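Local atomic coordinates of isomaltodextranase (Arthrobacter globiformis, PDB entry 5AWO), a protein that hydrolyses (1->6)-alpha-D-glucosidic linkages of dextran-type polysaccharides, releasing successive isomaltose units from the non-reducing chain ends. Residues R27-F31 / A237-V243; G92-I96 / K180-Q184; M119-V123 / G194-L198. All coordinates share one frame; numbering follows the deposited sequence.

Interaction 1: R27-F31 / A237-V243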
loop_
_atom_site.group_PDB
_atom_site.type_symbol
_atom_site.label_atom_id
_atom_site.label_comp_id
_atom_site.label_asym_id
_atom_site.label_seq_id
_atom_site.Cartn_x
_atom_site.Cartn_y
_atom_site.Cartn_z
ATOM N N ARG A 27 7.134 -6.223 6.584
ATOM C CA ARG A 27 6.225 -7.272 7.021
ATOM C C ARG A 27 6.042 -8.337 5.963
ATOM O O ARG A 27 5.881 -9.517 6.286
ATOM C CB ARG A 27 4.873 -6.660 7.408
ATOM C CG ARG A 27 3.723 -7.635 7.583
ATOM C CD ARG A 27 2.503 -6.913 8.133
ATOM N NE ARG A 27 1.243 -7.431 7.655
ATOM C CZ ARG A 27 0.503 -8.368 8.235
ATOM N NH1 ARG A 27 -0.628 -8.724 7.701
ATOM N NH2 ARG A 27 0.908 -8.975 9.365
ATOM N N ASN A 28 6.035 -7.938 4.691
ATOM C CA ASN A 28 6.131 -8.904 3.592
ATOM C C ASN A 28 5.025 -9.936 3.618
ATOM O O ASN A 28 5.257 -11.155 3.388
ATOM C CB ASN A 28 7.531 -9.574 3.699
ATOM C CG ASN A 28 7.882 -10.453 2.526
ATOM O OD1 ASN A 28 7.643 -10.143 1.355
ATOM N ND2 ASN A 28 8.515 -11.584 2.845
ATOM N N SER A 29 3.802 -9.483 3.876
ATOM C CA SER A 29 2.660 -10.377 3.994
ATOM C C SER A 29 2.087 -10.771 2.622
ATOM O O SER A 29 2.370 -10.158 1.608
ATOM C CB SER A 29 1.556 -9.732 4.810
ATOM O OG SER A 29 0.755 -8.895 3.963
ATOM N N VAL A 30 1.215 -11.784 2.631
ATOM C CA VAL A 30 0.518 -12.197 1.440
ATOM C C VAL A 30 -0.275 -11.025 0.831
ATOM O O VAL A 30 -0.474 -10.970 -0.382
ATOM C CB VAL A 30 -0.389 -13.421 1.750
ATOM C CG1 VAL A 30 -1.452 -13.119 2.791
ATOM C CG2 VAL A 30 -0.970 -14.016 0.485
ATOM N N PHE A 31 -0.738 -10.097 1.670
ATOM C CA PHE A 31 -1.497 -8.960 1.143
ATOM C C PHE A 31 -0.655 -8.068 0.242
ATOM O O PHE A 31 -1.063 -7.766 -0.897
ATOM C CB PHE A 31 -2.080 -8.137 2.282
ATOM C CG PHE A 31 -3.145 -8.862 3.042
ATOM C CD1 PHE A 31 -4.450 -8.937 2.568
ATOM C CD2 PHE A 31 -2.838 -9.471 4.246
ATOM C CE1 PHE A 31 -5.415 -9.630 3.272
ATOM C CE2 PHE A 31 -3.801 -10.145 4.951
ATOM C CZ PHE A 31 -5.087 -10.226 4.469
ATOM N N ALA A 237 -1.950 -10.154 13.732
ATOM C CA ALA A 237 -2.730 -10.136 12.492
ATOM C C ALA A 237 -2.352 -11.321 11.601
ATOM O O ALA A 237 -3.182 -11.867 10.866
ATOM C CB ALA A 237 -2.481 -8.823 11.741
ATOM N N GLY A 238 -1.078 -11.672 11.638
ATOM C CA GLY A 238 -0.593 -12.757 10.784
ATOM C C GLY A 238 -0.927 -12.541 9.319
ATOM O O GLY A 238 -0.923 -11.410 8.844
ATOM N N GLU A 239 -1.218 -13.623 8.609
ATOM C CA GLU A 239 -1.509 -13.594 7.185
ATOM C C GLU A 239 -2.997 -13.504 6.890
ATOM O O GLU A 239 -3.385 -13.453 5.725
ATOM C CB GLU A 239 -0.935 -14.863 6.515
ATOM C CG GLU A 239 0.566 -14.890 6.565
ATOM C CD GLU A 239 1.207 -13.878 5.620
ATOM O OE1 GLU A 239 1.362 -14.225 4.465
ATOM O OE2 GLU A 239 1.657 -12.817 6.072
ATOM N N ASP A 240 -3.847 -13.541 7.905
ATOM C CA ASP A 240 -5.273 -13.628 7.680
ATOM C C ASP A 240 -5.962 -12.271 7.635
ATOM O O ASP A 240 -7.015 -12.140 7.037
ATOM C CB ASP A 240 -5.956 -14.546 8.718
ATOM C CG ASP A 240 -5.690 -16.033 8.438
ATOM O OD1 ASP A 240 -4.662 -16.344 7.863
ATOM O OD2 ASP A 240 -6.513 -16.882 8.786
ATOM N N MET A 241 -5.364 -11.279 8.290
ATOM C CA MET A 241 -5.983 -9.958 8.434
ATOM C C MET A 241 -4.990 -8.887 8.026
ATOM O O MET A 241 -3.836 -8.861 8.432
ATOM C CB MET A 241 -6.438 -9.722 9.869
ATOM C CG MET A 241 -7.328 -8.475 9.991
ATOM S SD MET A 241 -8.174 -8.388 11.595
ATOM C CE MET A 241 -6.684 -8.098 12.566
ATOM N N GLU A 242 -5.472 -8.004 7.144
ATOM C CA GLU A 242 -4.670 -6.923 6.586
ATOM C C GLU A 242 -4.565 -5.753 7.561
ATOM O O GLU A 242 -5.549 -5.350 8.168
ATOM C CB GLU A 242 -5.306 -6.474 5.253
ATOM C CG GLU A 242 -4.412 -5.567 4.404
ATOM C CD GLU A 242 -4.865 -5.476 2.951
ATOM O OE1 GLU A 242 -6.082 -5.546 2.682
ATOM O OE2 GLU A 242 -3.952 -5.342 2.104
ATOM N N VAL A 243 -3.356 -5.223 7.694
ATOM C CA VAL A 243 -3.056 -4.186 8.680
ATOM C C VAL A 243 -2.927 -2.834 7.960
ATOM O O VAL A 243 -1.944 -2.605 7.243
ATOM C CB VAL A 243 -1.753 -4.537 9.448
ATOM C CG1 VAL A 243 -1.331 -3.429 10.401
ATOM C CG2 VAL A 243 -1.894 -5.862 10.226
HETATM O O HOH W 1 4.915 -12.312 6.178
#

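Interaction 2: G92-I96 / K180-Q184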
loop_
_atom_site.group_PDB
_atom_site.type_symbol
_atom_site.label_atom_id
_atom_site.label_comp_id
_atom_site.label_asym_id
_atom_site.label_seq_id
_atom_site.Cartn_x
_atom_site.Cartn_y
_atom_site.Cartn_z
ATOM N N GLY A 92 -15.696 -9.520 28.604
ATOM C CA GLY A 92 -15.025 -9.680 29.882
ATOM C C GLY A 92 -13.540 -9.383 29.840
ATOM O O GLY A 92 -12.920 -9.234 30.872
ATOM N N ASN A 93 -12.973 -9.244 28.636
ATOM C CA ASN A 93 -11.559 -8.925 28.473
ATOM C C ASN A 93 -11.316 -7.528 27.889
ATOM O O ASN A 93 -10.217 -7.215 27.477
ATOM C CB ASN A 93 -10.862 -9.975 27.618
ATOM C CG ASN A 93 -11.186 -11.397 28.070
ATOM O OD1 ASN A 93 -11.796 -12.164 27.337
ATOM N ND2 ASN A 93 -10.736 -11.751 29.271
ATOM N N GLY A 94 -12.352 -6.708 27.875
ATOM C CA GLY A 94 -12.208 -5.300 27.486
ATOM C C GLY A 94 -12.292 -4.991 26.021
ATOM O O GLY A 94 -11.911 -3.887 25.628
ATOM N N TYR A 95 -12.803 -5.912 25.208
ATOM C CA TYR A 95 -12.855 -5.691 23.763
ATOM C C TYR A 95 -14.246 -5.277 23.370
ATOM O O TYR A 95 -15.233 -5.886 23.792
ATOM C CB TYR A 95 -12.421 -6.931 22.983
ATOM C CG TYR A 95 -11.035 -7.432 23.331
ATOM C CD1 TYR A 95 -9.985 -6.559 23.658
ATOM C CD2 TYR A 95 -10.765 -8.796 23.361
ATOM C CE1 TYR A 95 -8.722 -7.030 23.963
ATOM C CE2 TYR A 95 -9.498 -9.277 23.676
ATOM C CZ TYR A 95 -8.471 -8.389 23.981
ATOM O OH TYR A 95 -7.217 -8.873 24.302
ATOM N N ILE A 96 -14.354 -4.242 22.531
ATOM C CA ILE A 96 -15.663 -3.680 22.217
ATOM C C ILE A 96 -16.550 -4.692 21.512
ATOM O O ILE A 96 -16.127 -5.375 20.581
ATOM C CB ILE A 96 -15.596 -2.373 21.386
ATOM C CG1 ILE A 96 -14.701 -2.533 20.148
ATOM C CG2 ILE A 96 -15.139 -1.240 22.256
ATOM C CD1 ILE A 96 -15.015 -1.506 19.074
ATOM N N LYS A 180 0.981 -7.013 26.171
ATOM C CA LYS A 180 1.069 -7.786 24.928
ATOM C C LYS A 180 -0.160 -8.658 24.730
ATOM O O LYS A 180 -0.731 -8.731 23.633
ATOM C CB LYS A 180 2.349 -8.628 24.875
ATOM C CG LYS A 180 2.558 -9.397 23.567
ATOM C CD LYS A 180 3.917 -10.111 23.509
ATOM C CE LYS A 180 4.146 -10.897 22.219
ATOM N NZ LYS A 180 5.557 -11.402 22.161
ATOM N N GLU A 181 -0.564 -9.365 25.779
ATOM C CA GLU A 181 -1.707 -10.244 25.691
ATOM C C GLU A 181 -2.970 -9.451 25.346
ATOM O O GLU A 181 -3.814 -9.917 24.604
ATOM C CB GLU A 181 -1.897 -11.008 27.025
ATOM C CG GLU A 181 -0.808 -12.047 27.319
ATOM C CD GLU A 181 0.340 -11.538 28.148
ATOM O OE1 GLU A 181 0.606 -10.310 28.206
ATOM O OE2 GLU A 181 1.048 -12.414 28.770
ATOM N N TYR A 182 -3.102 -8.267 25.926
ATOM C CA TYR A 182 -4.262 -7.400 25.626
ATOM C C TYR A 182 -4.257 -6.990 24.148
ATOM O O TYR A 182 -5.247 -7.205 23.453
ATOM C CB TYR A 182 -4.246 -6.170 26.518
ATOM C CG TYR A 182 -5.327 -5.194 26.157
ATOM C CD1 TYR A 182 -6.599 -5.288 26.701
ATOM C CD2 TYR A 182 -5.075 -4.159 25.266
ATOM C CE1 TYR A 182 -7.597 -4.369 26.382
ATOM C CE2 TYR A 182 -6.069 -3.234 24.937
ATOM C CZ TYR A 182 -7.324 -3.360 25.483
ATOM O OH TYR A 182 -8.326 -2.428 25.208
ATOM N N VAL A 183 -3.138 -6.460 23.675
ATOM C CA VAL A 183 -3.055 -5.973 22.286
ATOM C C VAL A 183 -3.262 -7.117 21.298
ATOM O O VAL A 183 -4.073 -7.030 20.346
ATOM C CB VAL A 183 -1.727 -5.247 22.019
ATOM C CG1 VAL A 183 -1.549 -4.903 20.544
ATOM C CG2 VAL A 183 -1.629 -3.984 22.856
ATOM N N GLN A 184 -2.522 -8.207 21.510
ATOM C CA GLN A 184 -2.635 -9.311 20.580
ATOM C C GLN A 184 -3.998 -9.964 20.614
ATOM O O GLN A 184 -4.531 -10.356 19.578
ATOM C CB GLN A 184 -1.524 -10.323 20.801
ATOM C CG GLN A 184 -0.172 -9.728 20.533
ATOM C CD GLN A 184 0.916 -10.750 20.334
ATOM O OE1 GLN A 184 1.069 -11.670 21.152
ATOM N NE2 GLN A 184 1.690 -10.609 19.273
HETATM O O HOH W 2 -10.839 -1.530 26.120
#

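Interaction 3: M119-V123 / G194-L198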
loop_
_atom_site.group_PDB
_atom_site.type_symbol
_atom_site.label_atom_id
_atom_site.label_comp_id
_atom_site.label_asym_id
_atom_site.label_seq_id
_atom_site.Cartn_x
_atom_site.Cartn_y
_atom_site.Cartn_z
ATOM N N MET A 119 -20.336 -10.758 1.559
ATOM C CA MET A 119 -19.525 -9.614 1.985
ATOM C C MET A 119 -18.849 -9.932 3.318
ATOM O O MET A 119 -19.188 -10.922 3.997
ATOM C CB MET A 119 -20.417 -8.393 2.124
ATOM C CG MET A 119 -20.969 -7.892 0.796
ATOM S SD MET A 119 -22.005 -6.455 0.924
ATOM C CE MET A 119 -20.790 -5.195 1.343
ATOM N N LYS A 120 -17.908 -9.062 3.693
ATOM C CA LYS A 120 -17.092 -9.208 4.893
ATOM C C LYS A 120 -17.085 -7.900 5.676
ATOM O O LYS A 120 -17.333 -6.812 5.127
ATOM C CB LYS A 120 -15.669 -9.592 4.527
ATOM C CG LYS A 120 -15.565 -10.955 3.834
ATOM C CD LYS A 120 -14.188 -11.221 3.242
ATOM C CE LYS A 120 -14.288 -12.083 1.975
ATOM N NZ LYS A 120 -13.010 -12.422 1.276
ATOM N N LEU A 121 -16.820 -8.014 6.969
ATOM C CA LEU A 121 -16.700 -6.880 7.869
ATOM C C LEU A 121 -15.290 -6.334 7.938
ATOM O O LEU A 121 -14.344 -7.056 8.202
ATOM C CB LEU A 121 -17.084 -7.339 9.282
ATOM C CG LEU A 121 -17.007 -6.302 10.402
ATOM C CD1 LEU A 121 -18.012 -5.186 10.210
ATOM C CD2 LEU A 121 -17.199 -6.993 11.748
ATOM N N GLY A 122 -15.155 -5.017 7.735
ATOM C CA GLY A 122 -13.919 -4.304 8.014
ATOM C C GLY A 122 -14.088 -3.471 9.255
ATOM O O GLY A 122 -15.140 -2.876 9.479
ATOM N N VAL A 123 -13.066 -3.487 10.123
ATOM C CA VAL A 123 -13.146 -2.781 11.383
ATOM C C VAL A 123 -12.087 -1.688 11.518
ATOM O O VAL A 123 -10.910 -1.936 11.307
ATOM C CB VAL A 123 -13.037 -3.739 12.586
ATOM C CG1 VAL A 123 -12.943 -2.962 13.900
ATOM C CG2 VAL A 123 -14.257 -4.641 12.629
ATOM N N GLY A 194 -13.854 -12.864 11.679
ATOM C CA GLY A 194 -13.881 -12.988 10.237
ATOM C C GLY A 194 -13.553 -11.689 9.529
ATOM O O GLY A 194 -13.843 -11.546 8.348
ATOM N N VAL A 195 -12.894 -10.777 10.229
ATOM C CA VAL A 195 -12.487 -9.480 9.652
ATOM C C VAL A 195 -11.195 -9.604 8.836
ATOM O O VAL A 195 -10.169 -10.028 9.356
ATOM C CB VAL A 195 -12.304 -8.486 10.813
ATOM C CG1 VAL A 195 -11.678 -7.179 10.350
ATOM C CG2 VAL A 195 -13.612 -8.211 11.492
ATOM N N PRO A 196 -11.211 -9.228 7.535
ATOM C CA PRO A 196 -10.005 -9.297 6.751
ATOM C C PRO A 196 -9.188 -7.998 6.711
ATOM O O PRO A 196 -8.134 -7.985 6.119
ATOM C CB PRO A 196 -10.534 -9.595 5.346
ATOM C CG PRO A 196 -11.798 -8.821 5.300
ATOM C CD PRO A 196 -12.388 -8.950 6.681
ATOM N N TYR A 197 -9.663 -6.962 7.390
ATOM C CA TYR A 197 -9.113 -5.627 7.239
ATOM C C TYR A 197 -9.303 -4.872 8.555
ATOM O O TYR A 197 -10.436 -4.601 8.972
ATOM C CB TYR A 197 -9.873 -4.920 6.131
ATOM C CG TYR A 197 -9.329 -3.566 5.703
ATOM C CD1 TYR A 197 -8.143 -3.467 5.011
ATOM C CD2 TYR A 197 -10.037 -2.414 5.980
ATOM C CE1 TYR A 197 -7.663 -2.240 4.576
ATOM C CE2 TYR A 197 -9.564 -1.177 5.548
ATOM C CZ TYR A 197 -8.389 -1.109 4.851
ATOM O OH TYR A 197 -7.913 0.116 4.403
ATOM N N LEU A 198 -8.182 -4.523 9.193
ATOM C CA LEU A 198 -8.193 -3.748 10.438
ATOM C C LEU A 198 -7.517 -2.396 10.196
ATOM O O LEU A 198 -6.354 -2.337 9.794
ATOM C CB LEU A 198 -7.503 -4.531 11.551
ATOM C CG LEU A 198 -7.478 -3.834 12.908
ATOM C CD1 LEU A 198 -8.876 -3.681 13.453
ATOM C CD2 LEU A 198 -6.571 -4.572 13.899
HETATM O O HOH W 3 -16.422 -10.643 7.924
#

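Interaction 1: R27-F31 / A237-V243
The start of helix 30-34 meets the turn leading from helix 223-237 into strand 242-245 of the GH27 TIM barrel, with F31 lying on E242 and R27 reaching G238. S29 is the N-cap; its OG accepts a weak bond from F31 N (3.0 Å). S29 OG and R27 NE both bind OD1 of D262, probably the catalytic proton donor, and so belong to its second shell. The F31 ring lies over the E242 side chain in a CH-pi contact, E242 CB standing 3.6 Å from the ring centroid, close to its normal. The E242 carboxylate is turned only 27° from the ring plane. R27, straight as far as CD and bent at chi3, brings its guanidinium to the turn, where NH1 donates to G238 O (2.9 Å) nearly in line with the carbonyl and NH2 adds a weak bond to the same oxygen. V243 CG2 covers one guanidinium face, and bonds to D262 and N234 restrain the group's rotation. E239 bends at chi2 (-72°), which brings its carboxylate to the helix start; its OE1, in a salt bridge with R553, accepts a hydrogen bond from V30 N (3.1 Å) on the syn side, 34° out of the carboxylate plane.

Interaction 2: G92-I96 / K180-Q184
Two tyrosines, Y95 of the loop 92-96 and Y182 of helix 179-192, lie side by side, pointing opposite ways, and carry most of this contact. The direct polar link is a short hydrogen bond from Y95 OH to the main-chain oxygen Y182 O (2.7 Å), received in the carbonyl plane on a lone pair, with a C=O...donor angle of 121°. A second link runs through a water, which donates to G94 O (2.6 Å) and to Y182 OH (2.8 Å); that hydroxyl is also bonded to W129 O, so it has two polar partners. The aromatic contact is oblique: the ring centroids lie 5.4 Å apart with planes at 50°, and Y95 CE1 rests over one face of Y182, off-centre, near its edge carbons, 3.8 Å from Y182 CE1. A chi1 of 174° swings the Y182 ring toward the loop, where CE1 lies 4.0 Å from N93 O. That same carbonyl oxygen lies over a face of the Y95 ring, near the ring's margin. Segment 92-96 belongs to the loop between strand 77-79 and helix 107-116 of the TIM barrel and packs on helix 179-192 away from the probable active-site residues. Y95 continues along this helix to the rings of Y186 and Y189, while V183 and Q184 turn toward helix 223-237, so loop and neighbouring helix pack on different sides of helix 179-192.

Interaction 3: M119-V123 / G194-L198
Strands 120-124 and 197-200 run parallel here, V123 pairing with L198 (CA atoms 5.1 Å apart), and the segments share one direct backbone hydrogen bond, V123 N to Y197 O (3.1 Å, 162° at the hydrogen). V123 O is met by the CA-H of L198 in a CA-H...O contact and takes its backbone hydrogen bond from R199, one residue further on. Toward the strand beginnings the regular hydrogen bonding lapses though the chains stay close: P196, which has no N-H to offer, sets its CD 3.1 Å from L121 O. This buried oxygen has no hydrogen-bond partner in the model but receives a CA-H...O contact from V195 CA (3.4 Å). A water bridges the two chains nearby, accepting from L121 N (2.8 Å) and donating to G194 O (2.8 Å). V195 is the side chain that knits the two segments on one side. Its CG2 meets both L121 CD2 and V123 CG2 at 3.8 Å, crossing V123 at about a right angle. L198 (chi1 -179°, chi2 65°) sets CD1 against V123 O, with V123 CG1 further off. At the outer end the K120 aliphatic chain passes over P196, CD to CG 4.0 Å. V123 and L198 share the sheet face that is covered by W107 of helix 107-116 and by M241; Y197 points to the other face, beside side-chain-free G122, and its ring and hydroxyl meet Y40. G194 ends helix 179-192 in a Schellman motif with positive phi, after which the chain turns into the strand. Neighbouring parallel strands with a helix returning between them form the beta-alpha-beta crossover of a TIM barrel, and strand 197-200 leads directly to D201, probably the catalytic nucleophile.

How the interactions relate
Interactions 1 and 3 belong to the same parallel barrel sheet and touch: strand 242-245 adjoins strand 197-200, with probable hydrogen bonds from E242 N to P196 O and from L198 N to E242 O. Interaction 3 is buried sheet packing, mostly aliphatic. Interaction 1, only partly buried, relies on charged side chains, a helix cap and a CH-pi contact where the strand begins. Interaction 2 is buried but peripheral, its centre about 27 Å from the centre of the chain, and joins a loop to a helix through a tyrosine-to-backbone hydrogen bond, an oblique ring pair and a bridging water. It reaches interaction 3 by sequence rather than by contact, since helix 179-192 runs on into strand 197-200.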